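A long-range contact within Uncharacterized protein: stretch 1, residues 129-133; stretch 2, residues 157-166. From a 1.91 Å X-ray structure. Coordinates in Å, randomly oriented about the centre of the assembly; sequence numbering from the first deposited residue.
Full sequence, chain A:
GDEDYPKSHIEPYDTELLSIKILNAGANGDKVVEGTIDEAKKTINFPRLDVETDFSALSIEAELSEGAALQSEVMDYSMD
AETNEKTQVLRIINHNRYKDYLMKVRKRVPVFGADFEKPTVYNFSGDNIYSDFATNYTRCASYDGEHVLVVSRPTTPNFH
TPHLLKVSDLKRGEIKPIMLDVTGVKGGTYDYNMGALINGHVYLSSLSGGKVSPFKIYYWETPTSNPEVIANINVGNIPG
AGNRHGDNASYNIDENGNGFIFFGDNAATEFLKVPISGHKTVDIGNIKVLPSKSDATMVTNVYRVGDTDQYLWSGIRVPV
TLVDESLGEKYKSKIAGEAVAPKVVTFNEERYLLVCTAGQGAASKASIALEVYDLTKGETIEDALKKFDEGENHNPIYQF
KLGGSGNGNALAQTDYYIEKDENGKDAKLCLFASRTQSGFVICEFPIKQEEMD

Stretch 1 129-133: IYSDF
Stretch 2 (157-166) PNFHTPHLLK

Side chains, not backbones, join these two stretches: three consecutive residues, Tyr130, Ser131 and Asp132, reach across to Asn158, His160, His163 and Leu165, burying 278 Å² in all, both sides summed. The CA-to-CB bonds of all seven point toward the other stretch; those of Phe159 and Thr161 point away. The backbones stay well apart, with CA–CA distances of 11.0 Å for Tyr130–Leu165 and 7.6 Å for Asp132–His160. Stretch 1 starts extended (phi/psi -48/125 at Ile129, -57/127 at Tyr130), then turns into a 3-10 segment at Ser131 (-57/-40), Asp132 (-63/-27) and Phe133 (-80/5), where a weak hydrogen bond runs from Phe133 N to Tyr130 O (2.9 Å). Stretch 2 is loop from Pro157, which follows a cis peptide bond, to Pro162; Phe159 adopts a left-handed conformation (48/51), and strand 163-166 follows. Ile129 (chi1 and chi2 both t) makes no contact with stretch 2.

Tyr130 is buried; chi1 is t (-173°) and chi2 71°. Its OH hydrogen-bonds His163 NE2 at 2.7 Å, and either could be the donor. The two rings meet rim to rim, with centroids 5.9 Å apart and planes at 40°, so the polar atoms meet at their edges. Tyr130 CE1 also packs against Leu165 CD1 at 3.6 Å, with Leu165 in an m,t rotamer (-61°, 168°); a tyrosine thus serves both an apolar neighbour and a polar one.

Ser131, exposed and with chi1 p (61°), accepts a hydrogen bond at OG from Asn158 ND2 (3.1 Å, bent to 136°). Asn158 ND2, an amide nitrogen with two hydrogens, also donates to Asp132 OD1 (2.6 Å, 168°), so it spans two successive residues. Asn158 has chi1 m (-63°) and chi2 -15°.

Asp132 is the polar centre of the contact: chi1 m (-63°) and chi2 -37° set its buried carboxylate among nitrogen donors, with an oxygen for each. OD1 takes Asn158, while OD2 accepts a nearly straight hydrogen bond from His160 ND1 (2.7 Å, 167°), lying near the plane of that ring; His160 has chi1 m (-71°) and chi2 165°. Asp132 OD2 also approaches His163 CE1 to 3.1 Å at the ring edge. The imidazole of His163 (phi/psi -151/162, chi1 p at 57°, chi2 -78°) uses both nitrogens: ND1 donates to Thr161 O (2.9 Å, 155°) within its own stretch, while NE2 meets Tyr130 OH.

Phe133 (chi1 m, -81°), buried but poorly ordered, makes no contact with stretch 2.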

# COMPACT_ATOMS: atom_id res chain seq x y z
N ILE A 129 15.38 12.94 -8.22
CA ILE A 129 15.37 13.14 -6.76
C ILE A 129 14.91 14.56 -6.37
O ILE A 129 15.45 15.52 -6.87
CB ILE A 129 16.76 12.83 -6.12
CG1 ILE A 129 16.68 12.87 -4.58
CG2 ILE A 129 17.86 13.75 -6.70
CD1 ILE A 129 17.95 12.45 -3.87
N TYR A 130 13.88 14.69 -5.52
CA TYR A 130 13.43 16.00 -5.04
C TYR A 130 14.63 16.69 -4.36
O TYR A 130 15.27 16.10 -3.50
CB TYR A 130 12.23 15.86 -4.09
CG TYR A 130 11.67 17.19 -3.74
CD1 TYR A 130 10.97 17.92 -4.68
CD2 TYR A 130 11.86 17.75 -2.46
CE1 TYR A 130 10.48 19.18 -4.38
CE2 TYR A 130 11.40 19.03 -2.18
CZ TYR A 130 10.68 19.72 -3.11
OH TYR A 130 10.22 20.96 -2.82
N SER A 131 14.95 17.92 -4.77
CA SER A 131 16.26 18.55 -4.43
C SER A 131 16.51 18.63 -2.92
O SER A 131 17.61 18.35 -2.46
CB SER A 131 16.40 19.96 -5.07
OG SER A 131 15.34 20.77 -4.56
N ASP A 132 15.48 18.95 -2.14
CA ASP A 132 15.64 18.97 -0.64
C ASP A 132 15.97 17.63 -0.02
O ASP A 132 16.66 17.57 0.99
CB ASP A 132 14.44 19.59 0.03
CG ASP A 132 14.27 21.04 -0.37
OD1 ASP A 132 15.27 21.77 -0.55
OD2 ASP A 132 13.12 21.46 -0.51
N PHE A 133 15.54 16.57 -0.69
CA PHE A 133 15.91 15.22 -0.31
C PHE A 133 17.28 14.73 -0.76
O PHE A 133 17.57 13.57 -0.55
CB PHE A 133 14.83 14.20 -0.76
CG PHE A 133 13.68 14.14 0.17
CD1 PHE A 133 13.85 13.55 1.39
CD2 PHE A 133 12.44 14.64 -0.18
CE1 PHE A 133 12.83 13.49 2.29
CE2 PHE A 133 11.40 14.59 0.70
CZ PHE A 133 11.59 14.00 1.95
N PRO A 157 21.79 25.00 -1.34
CA PRO A 157 21.59 26.37 -1.85
C PRO A 157 20.12 26.84 -1.85
O PRO A 157 19.89 28.01 -2.13
CB PRO A 157 22.08 26.23 -3.30
CG PRO A 157 21.53 24.87 -3.71
CD PRO A 157 21.52 24.03 -2.42
N ASN A 158 19.15 25.97 -1.48
CA ASN A 158 17.71 26.27 -1.51
C ASN A 158 17.24 27.12 -0.29
O ASN A 158 16.37 27.99 -0.42
CB ASN A 158 16.87 24.95 -1.46
CG ASN A 158 17.09 24.00 -2.67
OD1 ASN A 158 17.63 24.41 -3.67
ND2 ASN A 158 16.62 22.73 -2.56
N PHE A 159 17.77 26.81 0.89
CA PHE A 159 17.26 27.40 2.14
C PHE A 159 15.73 27.32 2.22
O PHE A 159 15.05 28.31 2.57
CB PHE A 159 17.83 28.83 2.33
CG PHE A 159 19.33 28.85 2.48
CD1 PHE A 159 19.91 28.54 3.70
CD2 PHE A 159 20.15 29.07 1.37
CE1 PHE A 159 21.30 28.51 3.84
CE2 PHE A 159 21.53 29.10 1.52
CZ PHE A 159 22.11 28.81 2.74
N HIS A 160 15.23 26.11 1.99
CA HIS A 160 13.77 25.81 2.12
C HIS A 160 13.42 25.41 3.55
O HIS A 160 14.10 24.59 4.14
CB HIS A 160 13.32 24.65 1.19
CG HIS A 160 13.30 24.99 -0.27
ND1 HIS A 160 13.24 24.03 -1.27
CD2 HIS A 160 13.34 26.19 -0.90
CE1 HIS A 160 13.25 24.63 -2.45
NE2 HIS A 160 13.32 25.94 -2.25
N THR A 161 12.39 26.05 4.08
CA THR A 161 11.75 25.64 5.35
C THR A 161 10.61 24.65 4.97
O THR A 161 10.34 24.40 3.80
CB THR A 161 11.30 26.88 6.13
OG1 THR A 161 10.47 27.65 5.29
CG2 THR A 161 12.52 27.77 6.60
N PRO A 162 9.97 24.01 5.97
CA PRO A 162 8.98 22.97 5.66
C PRO A 162 7.83 23.45 4.77
O PRO A 162 7.34 24.58 4.93
CB PRO A 162 8.49 22.53 7.05
CG PRO A 162 9.69 22.81 7.94
CD PRO A 162 10.26 24.10 7.40
N HIS A 163 7.46 22.62 3.81
CA HIS A 163 6.54 23.02 2.82
C HIS A 163 5.70 21.88 2.27
O HIS A 163 6.00 20.74 2.47
CB HIS A 163 7.29 23.72 1.67
CG HIS A 163 8.35 22.88 1.03
ND1 HIS A 163 9.59 22.69 1.62
CD2 HIS A 163 8.39 22.22 -0.17
CE1 HIS A 163 10.35 21.97 0.80
NE2 HIS A 163 9.64 21.64 -0.28
N LEU A 164 4.62 22.28 1.63
CA LEU A 164 3.71 21.38 0.92
C LEU A 164 3.91 21.54 -0.59
O LEU A 164 4.31 22.59 -1.08
CB LEU A 164 2.27 21.68 1.31
CG LEU A 164 1.89 21.60 2.78
CD1 LEU A 164 0.46 22.09 2.98
CD2 LEU A 164 2.05 20.21 3.31
N LEU A 165 3.62 20.46 -1.30
CA LEU A 165 3.61 20.41 -2.74
C LEU A 165 2.24 19.83 -3.09
O LEU A 165 1.85 18.79 -2.60
CB LEU A 165 4.73 19.49 -3.20
CG LEU A 165 6.19 19.81 -2.86
CD1 LEU A 165 7.10 18.63 -3.15
CD2 LEU A 165 6.67 21.03 -3.67
N LYS A 166 1.48 20.53 -3.89
CA LYS A 166 0.17 20.06 -4.29
C LYS A 166 0.38 18.86 -5.24
O LYS A 166 1.15 18.93 -6.21
CB LYS A 166 -0.59 21.21 -4.96
CG LYS A 166 -2.04 21.36 -4.55
CD LYS A 166 -2.84 22.30 -5.44
CE LYS A 166 -2.21 23.67 -5.68
NZ LYS A 166 -1.94 24.44 -4.44